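Sulfate adenylyltransferase (Allochromatium vinosum, PDB 4DNX) catalyses the transfer of the adenylyl group of ATP to sulfate, giving adenosine 5'-phosphosulfate and diphosphate. Local coordinates at residues Y271-E276 and A299-Y305; M128-T132 and V146-N150; Q311-D315 and I327-D331; A64-A68 and F79-L84. One frame throughout, in Å; residues are numbered along the deposited sequence.

Contact 1 of 4, residues Y271-E276 and A299-Y305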
loop_
_atom_site.group_PDB
_atom_site.type_symbol
_atom_site.label_atom_id
_atom_site.label_comp_id
_atom_site.label_asym_id
_atom_site.label_seq_id
_atom_site.Cartn_x
_atom_site.Cartn_y
_atom_site.Cartn_z
ATOM N N TYR A 271 20.911 -12.586 9.467
ATOM C CA TYR A 271 21.679 -12.655 10.706
ATOM C C TYR A 271 23.185 -12.445 10.472
ATOM O O TYR A 271 23.994 -13.037 11.169
ATOM C CB TYR A 271 21.452 -13.992 11.441
ATOM C CG TYR A 271 19.999 -14.308 11.774
ATOM C CD1 TYR A 271 19.418 -13.864 12.964
ATOM C CD2 TYR A 271 19.228 -15.090 10.912
ATOM C CE1 TYR A 271 18.070 -14.177 13.272
ATOM C CE2 TYR A 271 17.900 -15.390 11.198
ATOM C CZ TYR A 271 17.328 -14.935 12.368
ATOM O OH TYR A 271 16.015 -15.267 12.626
ATOM N N ALA A 272 23.545 -11.579 9.525
ATOM C CA ALA A 272 24.941 -11.439 9.067
ATOM C C ALA A 272 25.645 -10.195 9.600
ATOM O O ALA A 272 26.745 -9.820 9.143
ATOM C CB ALA A 272 24.988 -11.506 7.515
ATOM N N GLY A 273 25.032 -9.560 10.597
ATOM C CA GLY A 273 25.718 -8.481 11.345
ATOM C C GLY A 273 26.231 -7.389 10.425
ATOM O O GLY A 273 25.440 -6.848 9.622
ATOM N N PRO A 274 27.523 -7.066 10.527
ATOM C CA PRO A 274 28.093 -5.958 9.751
ATOM C C PRO A 274 27.822 -6.071 8.250
ATOM O O PRO A 274 27.476 -5.070 7.599
ATOM C CB PRO A 274 29.581 -6.026 10.039
ATOM C CG PRO A 274 29.720 -6.798 11.338
ATOM C CD PRO A 274 28.486 -7.642 11.495
ATOM N N ARG A 275 27.974 -7.259 7.661
ATOM C CA ARG A 275 27.604 -7.340 6.234
ATOM C C ARG A 275 26.120 -7.012 5.908
ATOM O O ARG A 275 25.823 -6.395 4.866
ATOM C CB ARG A 275 27.980 -8.676 5.626
ATOM C CG ARG A 275 27.743 -8.712 4.093
ATOM C CD ARG A 275 28.726 -7.764 3.294
ATOM N NE ARG A 275 30.074 -8.279 3.336
ATOM C CZ ARG A 275 30.627 -9.012 2.360
ATOM N NH1 ARG A 275 29.983 -9.230 1.225
ATOM N NH2 ARG A 275 31.834 -9.492 2.514
ATOM N N GLU A 276 25.200 -7.410 6.786
ATOM C CA GLU A 276 23.800 -7.154 6.572
ATOM C C GLU A 276 23.501 -5.667 6.792
ATOM O O GLU A 276 22.623 -5.117 6.129
ATOM C CB GLU A 276 22.941 -8.035 7.480
ATOM C CG GLU A 276 21.471 -7.942 7.185
ATOM C CD GLU A 276 20.686 -9.101 7.755
ATOM O OE1 GLU A 276 21.219 -9.710 8.707
ATOM O OE2 GLU A 276 19.562 -9.375 7.253
ATOM N N ALA A 299 21.853 -6.293 13.566
ATOM C CA ALA A 299 21.626 -7.485 12.707
ATOM C C ALA A 299 22.431 -8.723 13.143
ATOM O O ALA A 299 22.632 -9.658 12.346
ATOM C CB ALA A 299 21.918 -7.145 11.237
ATOM N N GLY A 300 22.860 -8.737 14.392
ATOM C CA GLY A 300 23.739 -9.799 14.916
ATOM C C GLY A 300 23.003 -11.034 15.401
ATOM O O GLY A 300 21.762 -11.078 15.426
ATOM N N VAL A 301 23.792 -12.050 15.713
ATOM C CA VAL A 301 23.328 -13.304 16.337
ATOM C C VAL A 301 24.510 -13.861 17.106
ATOM O O VAL A 301 25.666 -13.610 16.735
ATOM C CB VAL A 301 22.789 -14.307 15.257
ATOM C CG1 VAL A 301 23.868 -14.757 14.305
ATOM C CG2 VAL A 301 22.060 -15.480 15.887
ATOM N N GLY A 302 24.234 -14.590 18.193
ATOM C CA GLY A 302 25.276 -15.301 18.944
ATOM C C GLY A 302 26.414 -14.378 19.346
ATOM O O GLY A 302 26.181 -13.222 19.724
ATOM N N ASP A 303 27.644 -14.857 19.188
ATOM C CA ASP A 303 28.819 -14.094 19.592
ATOM C C ASP A 303 29.794 -13.811 18.445
ATOM O O ASP A 303 30.962 -13.549 18.674
ATOM C CB ASP A 303 29.531 -14.820 20.758
ATOM C CG ASP A 303 29.694 -13.937 21.971
ATOM O OD1 ASP A 303 28.768 -13.130 22.264
ATOM O OD2 ASP A 303 30.756 -14.042 22.633
ATOM N N TYR A 304 29.312 -13.856 17.205
ATOM C CA TYR A 304 30.201 -13.795 16.046
ATOM C C TYR A 304 30.779 -12.422 15.754
ATOM O O TYR A 304 31.853 -12.341 15.177
ATOM C CB TYR A 304 29.501 -14.301 14.777
ATOM C CG TYR A 304 28.938 -15.669 14.947
ATOM C CD1 TYR A 304 29.770 -16.800 14.901
ATOM C CD2 TYR A 304 27.581 -15.847 15.190
ATOM C CE1 TYR A 304 29.250 -18.058 15.078
ATOM C CE2 TYR A 304 27.043 -17.125 15.374
ATOM C CZ TYR A 304 27.880 -18.213 15.300
ATOM O OH TYR A 304 27.368 -19.479 15.471
ATOM N N TYR A 305 30.071 -11.357 16.133
ATOM C CA TYR A 305 30.462 -10.003 15.767
ATOM C C TYR A 305 30.753 -9.109 16.982
ATOM O O TYR A 305 30.191 -9.282 18.064
ATOM C CB TYR A 305 29.378 -9.360 14.875
ATOM C CG TYR A 305 28.824 -10.314 13.836
ATOM C CD1 TYR A 305 29.656 -10.864 12.843
ATOM C CD2 TYR A 305 27.491 -10.713 13.873
ATOM C CE1 TYR A 305 29.160 -11.769 11.885
ATOM C CE2 TYR A 305 26.984 -11.622 12.907
ATOM C CZ TYR A 305 27.847 -12.157 11.937
ATOM O OH TYR A 305 27.366 -13.044 11.015
#
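This is a loop-on-loop contact at the start of a helix. The turn Y271-G273 leads into helix 274-287 of the ATP-sulfurylase domain. It packs on A299-Y305, in the loop between strand 291-294 and helix 309-316. One hydrogen bond joins the backbones: G273 N donates to A299 O at 3.0 Å. G273 is the N-cap residue, and its positive phi favours glycine. An ideal CB here would also clash with Y305 CD2. The Y305 ring fills that place instead. G273 CA and P274 CD lie over one of its faces in CH-pi contacts, with P274 CD 3.6 Å from Y305 CG. Y271 CB meets V301 CG1 at 3.8 Å. E276 OE1 accepts a hydrogen bond from A272 N (3.1 Å), while OE2 bonds L270 N. The Y305 hydroxyl is hydrogen-bonded to Y136 O and H143 NE2, towards the PUA-like region. With one direct hydrogen bond and otherwise mostly CH-pi and apolar contact, the fit depends on close packing around a glycine.

Contact 2 of 4, residues M128-T132 and V146-N150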
loop_
_atom_site.group_PDB
_atom_site.type_symbol
_atom_site.label_atom_id
_atom_site.label_comp_id
_atom_site.label_asym_id
_atom_site.label_seq_id
_atom_site.Cartn_x
_atom_site.Cartn_y
_atom_site.Cartn_z
ATOM N N MET A 128 30.982 -22.571 -2.188
ATOM C CA MET A 128 29.987 -22.337 -1.125
ATOM C C MET A 128 30.655 -21.887 0.152
ATOM O O MET A 128 30.186 -20.909 0.760
ATOM C CB MET A 128 29.110 -23.559 -0.821
ATOM C CG MET A 128 28.016 -23.797 -1.836
ATOM S SD MET A 128 26.769 -22.480 -2.024
ATOM C CE MET A 128 25.796 -22.600 -0.533
ATOM N N ALA A 129 31.723 -22.572 0.530
ATOM C CA ALA A 129 32.486 -22.235 1.757
ATOM C C ALA A 129 33.061 -20.826 1.670
ATOM O O ALA A 129 33.067 -20.103 2.682
ATOM C CB ALA A 129 33.597 -23.259 2.040
ATOM N N LEU A 130 33.571 -20.456 0.489
ATOM C CA LEU A 130 34.158 -19.126 0.305
ATOM C C LEU A 130 33.063 -18.067 0.498
ATOM O O LEU A 130 33.229 -17.102 1.268
ATOM C CB LEU A 130 34.813 -18.989 -1.079
ATOM C CG LEU A 130 35.456 -17.646 -1.470
ATOM C CD1 LEU A 130 36.431 -17.177 -0.417
ATOM C CD2 LEU A 130 36.172 -17.779 -2.817
ATOM N N MET A 131 31.916 -18.268 -0.156
ATOM C CA MET A 131 30.813 -17.275 -0.061
ATOM C C MET A 131 30.257 -17.215 1.383
ATOM O O MET A 131 29.990 -16.133 1.886
ATOM C CB MET A 131 29.675 -17.579 -1.070
ATOM C CG MET A 131 30.062 -17.313 -2.547
ATOM S SD MET A 131 28.740 -17.399 -3.711
ATOM C CE MET A 131 28.469 -19.196 -3.805
ATOM N N THR A 132 30.117 -18.379 2.037
ATOM C CA THR A 132 29.615 -18.472 3.412
ATOM C C THR A 132 30.516 -17.709 4.400
ATOM O O THR A 132 30.014 -16.844 5.134
ATOM C CB THR A 132 29.534 -19.961 3.855
ATOM O OG1 THR A 132 28.538 -20.604 3.056
ATOM C CG2 THR A 132 29.140 -20.077 5.303
ATOM N N VAL A 146 24.070 -19.012 8.019
ATOM C CA VAL A 146 24.942 -20.022 7.397
ATOM C C VAL A 146 24.112 -21.272 7.034
ATOM O O VAL A 146 24.231 -21.804 5.896
ATOM C CB VAL A 146 26.104 -20.395 8.355
ATOM C CG1 VAL A 146 26.816 -21.679 7.921
ATOM C CG2 VAL A 146 27.122 -19.229 8.448
ATOM N N GLU A 147 23.292 -21.724 7.978
ATOM C CA GLU A 147 22.539 -22.989 7.802
ATOM C C GLU A 147 21.548 -22.836 6.644
ATOM O O GLU A 147 21.492 -23.690 5.765
ATOM C CB GLU A 147 21.811 -23.394 9.079
ATOM C CG GLU A 147 21.096 -24.758 8.991
ATOM C CD GLU A 147 20.300 -25.072 10.251
ATOM O OE1 GLU A 147 20.689 -25.996 11.000
ATOM O OE2 GLU A 147 19.286 -24.374 10.518
ATOM N N THR A 148 20.792 -21.744 6.621
ATOM C CA THR A 148 19.838 -21.495 5.532
ATOM C C THR A 148 20.530 -21.433 4.186
ATOM O O THR A 148 20.077 -22.039 3.204
ATOM C CB THR A 148 19.034 -20.168 5.807
ATOM O OG1 THR A 148 18.240 -20.373 6.984
ATOM C CG2 THR A 148 18.149 -19.757 4.603
ATOM N N PHE A 149 21.644 -20.692 4.122
ATOM C CA PHE A 149 22.316 -20.467 2.834
ATOM C C PHE A 149 22.767 -21.808 2.256
ATOM O O PHE A 149 22.671 -22.038 1.044
ATOM C CB PHE A 149 23.536 -19.521 3.048
ATOM C CG PHE A 149 24.286 -19.155 1.772
ATOM C CD1 PHE A 149 23.640 -18.456 0.748
ATOM C CD2 PHE A 149 25.624 -19.529 1.599
ATOM C CE1 PHE A 149 24.339 -18.114 -0.452
ATOM C CE2 PHE A 149 26.331 -19.198 0.423
ATOM C CZ PHE A 149 25.670 -18.477 -0.591
ATOM N N ASN A 150 23.228 -22.682 3.139
ATOM C CA ASN A 150 23.806 -23.951 2.727
ATOM C C ASN A 150 22.773 -25.072 2.629
ATOM O O ASN A 150 23.137 -26.246 2.410
ATOM C CB ASN A 150 24.937 -24.339 3.693
ATOM C CG ASN A 150 26.206 -23.558 3.408
ATOM O OD1 ASN A 150 26.995 -23.934 2.546
ATOM N ND2 ASN A 150 26.388 -22.445 4.104
#
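Helices 125-136 and 144-149 face each other here, and four side chains do most of the work. T132 takes the m rotamer. This turns OG1 back to its own helix, where it donates to M128 O at 2.8 Å. The same OG1 accepts a hydrogen bond from N150 ND2 at 3.0 Å. N150 is the first residue to leave helical angles, and its m rotamer swings the amide in between the helices. There ND2 also donates to V146 O at 2.9 Å, so one amide group serves both helices. T132 CG2 rests on V146 CG2 at 3.8 Å.

F149, with chi1 t, reaches across to the other helix. T132 OG1 lies at its ring edge. M128 is folded, with all three chi angles m, which brings CE to 3.6 Å from F149 CE2. CE makes an off-centre CH-pi contact, and SD sits 4.8 Å from the ring centroid, obliquely. M131 CB is 4.0 Å from F149 CE2, and its CG and SD pack on helix 61-70. The arrangement is a buried helix-helix interface in the PUA-like region, with a Met-aromatic contact beside a Thr-Asn hydrogen bond that ties one helix to the C-terminal end of the other.

Contact 3 of 4, residues Q311-D315 and I327-D331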
loop_
_atom_site.group_PDB
_atom_site.type_symbol
_atom_site.label_atom_id
_atom_site.label_comp_id
_atom_site.label_asym_id
_atom_site.label_seq_id
_atom_site.Cartn_x
_atom_site.Cartn_y
_atom_site.Cartn_z
ATOM N N GLN A 311 28.913 -0.708 12.742
ATOM C CA GLN A 311 29.171 0.705 12.467
ATOM C C GLN A 311 30.504 0.894 11.728
ATOM O O GLN A 311 30.573 1.623 10.739
ATOM C CB GLN A 311 29.190 1.500 13.778
ATOM C CG GLN A 311 27.885 1.385 14.576
ATOM C CD GLN A 311 27.962 2.156 15.925
ATOM O OE1 GLN A 311 29.033 2.604 16.365
ATOM N NE2 GLN A 311 26.815 2.313 16.563
ATOM N N THR A 312 31.561 0.236 12.203
ATOM C CA THR A 312 32.916 0.495 11.677
ATOM C C THR A 312 33.169 -0.119 10.283
ATOM O O THR A 312 34.116 0.270 9.603
ATOM C CB THR A 312 34.024 0.079 12.657
ATOM O OG1 THR A 312 33.936 -1.333 12.908
ATOM C CG2 THR A 312 33.889 0.880 13.967
ATOM N N ILE A 313 32.324 -1.060 9.867
ATOM C CA ILE A 313 32.493 -1.660 8.539
ATOM C C ILE A 313 32.404 -0.534 7.479
ATOM O O ILE A 313 33.005 -0.623 6.401
ATOM C CB ILE A 313 31.425 -2.753 8.266
ATOM C CG1 ILE A 313 31.765 -3.528 6.981
ATOM C CG2 ILE A 313 29.968 -2.185 8.241
ATOM C CD1 ILE A 313 31.013 -4.866 6.857
ATOM N N PHE A 314 31.688 0.546 7.809
ATOM C CA PHE A 314 31.530 1.653 6.859
ATOM C C PHE A 314 32.800 2.506 6.705
ATOM O O PHE A 314 32.935 3.210 5.703
ATOM C CB PHE A 314 30.309 2.539 7.232
ATOM C CG PHE A 314 29.002 1.853 7.014
ATOM C CD1 PHE A 314 28.434 1.115 8.041
ATOM C CD2 PHE A 314 28.342 1.897 5.777
ATOM C CE1 PHE A 314 27.245 0.448 7.871
ATOM C CE2 PHE A 314 27.121 1.217 5.600
ATOM C CZ PHE A 314 26.575 0.495 6.641
ATOM N N ASP A 315 33.724 2.406 7.664
ATOM C CA ASP A 315 34.980 3.184 7.653
ATOM C C ASP A 315 36.003 2.624 6.683
ATOM O O ASP A 315 36.692 3.372 5.986
ATOM C CB ASP A 315 35.638 3.202 9.040
ATOM C CG ASP A 315 34.836 3.974 10.066
ATOM O OD1 ASP A 315 34.086 4.900 9.680
ATOM O OD2 ASP A 315 34.975 3.651 11.265
ATOM N N ILE A 327 25.405 7.155 8.373
ATOM C CA ILE A 327 25.005 6.338 9.507
ATOM C C ILE A 327 24.936 7.226 10.740
ATOM O O ILE A 327 25.868 7.999 10.992
ATOM C CB ILE A 327 26.010 5.185 9.760
ATOM C CG1 ILE A 327 26.113 4.248 8.520
ATOM C CG2 ILE A 327 25.619 4.390 11.054
ATOM C CD1 ILE A 327 24.778 3.841 7.868
ATOM N N PHE A 328 23.844 7.108 11.491
ATOM C CA PHE A 328 23.775 7.644 12.831
ATOM C C PHE A 328 24.163 6.506 13.781
ATOM O O PHE A 328 23.472 5.482 13.822
ATOM C CB PHE A 328 22.359 8.116 13.191
ATOM C CG PHE A 328 22.285 8.670 14.609
ATOM C CD1 PHE A 328 21.878 7.877 15.673
ATOM C CD2 PHE A 328 22.695 9.973 14.856
ATOM C CE1 PHE A 328 21.855 8.417 17.006
ATOM C CE2 PHE A 328 22.659 10.510 16.171
ATOM C CZ PHE A 328 22.244 9.717 17.225
ATOM N N ARG A 329 25.260 6.691 14.506
ATOM C CA ARG A 329 25.820 5.617 15.336
ATOM C C ARG A 329 25.192 5.696 16.718
ATOM O O ARG A 329 25.494 6.615 17.486
ATOM C CB ARG A 329 27.344 5.760 15.424
ATOM C CG ARG A 329 28.040 5.426 14.127
ATOM C CD ARG A 329 29.567 5.657 14.213
ATOM N NE ARG A 329 30.192 5.192 12.972
ATOM C CZ ARG A 329 31.493 4.948 12.824
ATOM N NH1 ARG A 329 32.338 5.147 13.829
ATOM N NH2 ARG A 329 31.949 4.528 11.657
ATOM N N ALA A 330 24.301 4.753 16.996
ATOM C CA ALA A 330 23.603 4.679 18.284
ATOM C C ALA A 330 24.332 3.776 19.285
ATOM O O ALA A 330 25.274 3.049 18.940
ATOM C CB ALA A 330 22.181 4.192 18.066
ATOM N N ASP A 331 23.905 3.848 20.545
ATOM C CA ASP A 331 24.458 3.024 21.625
ATOM C C ASP A 331 23.356 2.905 22.686
ATOM O O ASP A 331 22.263 3.489 22.520
ATOM C CB ASP A 331 25.724 3.682 22.178
ATOM C CG ASP A 331 26.629 2.713 22.934
ATOM O OD1 ASP A 331 26.167 1.637 23.353
ATOM O OD2 ASP A 331 27.814 3.058 23.131
HETATM O O HOH W 1 29.212 3.897 10.715
#
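A salt bridge links D315 to R329. R329 NH2 lies 2.9 Å from D315 OD1, a weak hydrogen bond by its angle, and 3.2 Å from D315 OD2, where the angle is nearly straight. A water adds a second link: it donates to Q311 O at 2.7 Å and accepts from R329 NE at 2.8 Å. The third link comes from Q311, whose NE2 donates to A330 O at 2.9 Å. The same NE2 also bonds I294 O, so this amide joins the helix to the ends of two neighbouring strands.

R329 runs nearly extended from chi2 onward, and its guanidinium passes with one face over Q311 CB. Below this polar layer, I327 CG1 sits over the face of the F314 ring, 3.9 Å from the centroid, in a CH-pi contact. F314 also touches V278 and A281 of helix 274-287. F328 points away from helix 309-316 and meets helix 206-219 on the other side of the sheet. The axes of segments 311-315 and 327-329 approach to 10.1 Å, with 133° between their N-to-C directions. This is the helix-to-strand half of the beta-alpha-beta unit 291-294, 309-316, 326-329, which ends at an outer strand of the parallel Rossmann-like sheet.

Contact 4 of 4, residues A64-A68 and F79-L84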
loop_
_atom_site.group_PDB
_atom_site.type_symbol
_atom_site.label_atom_id
_atom_site.label_comp_id
_atom_site.label_asym_id
_atom_site.label_seq_id
_atom_site.Cartn_x
_atom_site.Cartn_y
_atom_site.Cartn_z
ATOM N N ALA A 64 28.194 -13.554 -7.934
ATOM C CA ALA A 64 28.005 -13.936 -6.528
ATOM C C ALA A 64 29.333 -14.005 -5.764
ATOM O O ALA A 64 29.427 -13.526 -4.598
ATOM C CB ALA A 64 27.202 -15.245 -6.400
ATOM N N LEU A 65 30.368 -14.568 -6.413
ATOM C CA LEU A 65 31.717 -14.660 -5.776
ATOM C C LEU A 65 32.299 -13.268 -5.579
ATOM O O LEU A 65 32.851 -12.959 -4.523
ATOM C CB LEU A 65 32.639 -15.558 -6.603
ATOM C CG LEU A 65 32.218 -17.017 -6.514
ATOM C CD1 LEU A 65 32.741 -17.695 -7.800
ATOM C CD2 LEU A 65 32.792 -17.678 -5.258
ATOM N N SER A 66 32.069 -12.404 -6.565
ATOM C CA SER A 66 32.600 -11.042 -6.478
ATOM C C SER A 66 31.849 -10.238 -5.385
ATOM O O SER A 66 32.477 -9.548 -4.586
ATOM C CB SER A 66 32.512 -10.343 -7.832
ATOM O OG SER A 66 33.221 -9.096 -7.781
ATOM N N SER A 67 30.526 -10.386 -5.324
ATOM C CA SER A 67 29.709 -9.694 -4.287
ATOM C C SER A 67 30.127 -10.149 -2.859
ATOM O O SER A 67 30.358 -9.321 -1.933
ATOM C CB SER A 67 28.215 -9.989 -4.539
ATOM O OG SER A 67 27.474 -9.195 -3.630
ATOM N N ALA A 68 30.253 -11.476 -2.681
ATOM C CA ALA A 68 30.630 -12.036 -1.395
ATOM C C ALA A 68 31.984 -11.496 -0.938
ATOM O O ALA A 68 32.150 -11.117 0.220
ATOM C CB ALA A 68 30.676 -13.586 -1.470
ATOM N N PHE A 79 27.279 -3.907 -4.870
ATOM C CA PHE A 79 26.178 -4.628 -4.236
ATOM C C PHE A 79 26.687 -5.582 -3.136
ATOM O O PHE A 79 27.542 -6.426 -3.390
ATOM C CB PHE A 79 25.286 -5.348 -5.242
ATOM C CG PHE A 79 23.943 -5.704 -4.660
ATOM C CD1 PHE A 79 22.906 -4.745 -4.596
ATOM C CD2 PHE A 79 23.740 -6.957 -4.046
ATOM C CE1 PHE A 79 21.696 -5.028 -4.015
ATOM C CE2 PHE A 79 22.514 -7.264 -3.436
ATOM C CZ PHE A 79 21.456 -6.293 -3.433
ATOM N N PRO A 80 26.183 -5.434 -1.908
ATOM C CA PRO A 80 26.868 -6.029 -0.761
ATOM C C PRO A 80 26.692 -7.501 -0.460
ATOM O O PRO A 80 27.499 -8.022 0.301
ATOM C CB PRO A 80 26.372 -5.192 0.438
ATOM C CG PRO A 80 25.122 -4.606 0.031
ATOM C CD PRO A 80 25.097 -4.516 -1.492
ATOM N N VAL A 81 25.668 -8.159 -0.984
ATOM C CA VAL A 81 25.497 -9.617 -0.775
ATOM C C VAL A 81 25.090 -10.322 -2.069
ATOM O O VAL A 81 24.463 -9.743 -2.934
ATOM C CB VAL A 81 24.434 -9.950 0.339
ATOM C CG1 VAL A 81 24.815 -9.266 1.668
ATOM C CG2 VAL A 81 23.030 -9.579 -0.125
ATOM N N PRO A 82 25.410 -11.602 -2.194
ATOM C CA PRO A 82 25.018 -12.312 -3.397
ATOM C C PRO A 82 23.509 -12.397 -3.432
ATOM O O PRO A 82 22.896 -12.469 -2.378
ATOM C CB PRO A 82 25.607 -13.726 -3.210
ATOM C CG PRO A 82 26.488 -13.709 -2.033
ATOM C CD PRO A 82 26.346 -12.355 -1.341
ATOM N N LEU A 83 22.914 -12.342 -4.630
ATOM C CA LEU A 83 21.499 -12.606 -4.796
ATOM C C LEU A 83 21.387 -13.862 -5.626
ATOM O O LEU A 83 21.493 -13.803 -6.851
ATOM C CB LEU A 83 20.812 -11.473 -5.564
ATOM C CG LEU A 83 20.617 -10.134 -4.859
ATOM C CD1 LEU A 83 19.769 -9.216 -5.803
ATOM C CD2 LEU A 83 19.959 -10.287 -3.475
ATOM N N LEU A 84 21.196 -14.995 -4.958
ATOM C CA LEU A 84 21.229 -16.284 -5.658
ATOM C C LEU A 84 19.858 -16.948 -5.681
ATOM O O LEU A 84 19.019 -16.782 -4.768
ATOM C CB LEU A 84 22.246 -17.215 -4.990
ATOM C CG LEU A 84 23.730 -16.908 -5.268
ATOM C CD1 LEU A 84 24.606 -17.651 -4.301
ATOM C CD2 LEU A 84 24.099 -17.312 -6.728
#
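Helix 61-70 of the PUA-like region packs against the irregular chain that returns after it, F79-L84, just before strand 86-87. The two backbones come very close, with A64 CA only 4.6 Å from P82 CA. Small residues on the helix allow this. A64 and S67 both point their CA-to-CB bonds at the returning chain, and A68 stands sideways to it.

The P82 ring is one bump. It lies along the helix where A64 and A68 are one turn apart. A64 CB meets P82 CB at 3.9 Å, and A68 CB meets P82 CG at 4.2 Å. The two alanine methyls thus make a shallow seat for the ring. A64 CB is shared, since L84 CD2 also reaches it at 3.7 Å. The methyl therefore touches both a proline and a leucine.

S67 is the bump in the other direction. Its OG enters the bend of the chain from F79 to P82, coming within 3.1 Å of V81 C and 3.7 Å of P80 C. The F79 ring turns an edge to it.

P80 and V81 direct their CA-to-CB bonds away from the helix and meet helix 274-287. M131 of helix 125-136 packs on A64 and A68. At the F79 end of the bend, S67 OG donates a hydrogen bond to F79 O at 2.8 Å.

In the fold
From the N terminus, contact 4 comes first. It closes the short loop from helix 61-70 back to residues 79-84. Contact 2 follows, closing the connection 133-145 and bringing helices 125-136 and 144-149 together. Both belong to the PUA-like region and touch through M131 and through F149 on L84. Contact 1 then closes the excursion through helix 274-287 and strand 291-294. Contact 3 comes last, closing the connection 316-326 and joining helix 309-316 to strand 326-329. All four lie in series, so none nests or crosses. Contacts 1 and 3 meet where I313 packs on P274. R275 of contact 1 reaches A68 and P80 of contact 4, tying the nucleotidyltransferase domain to the PUA-like region.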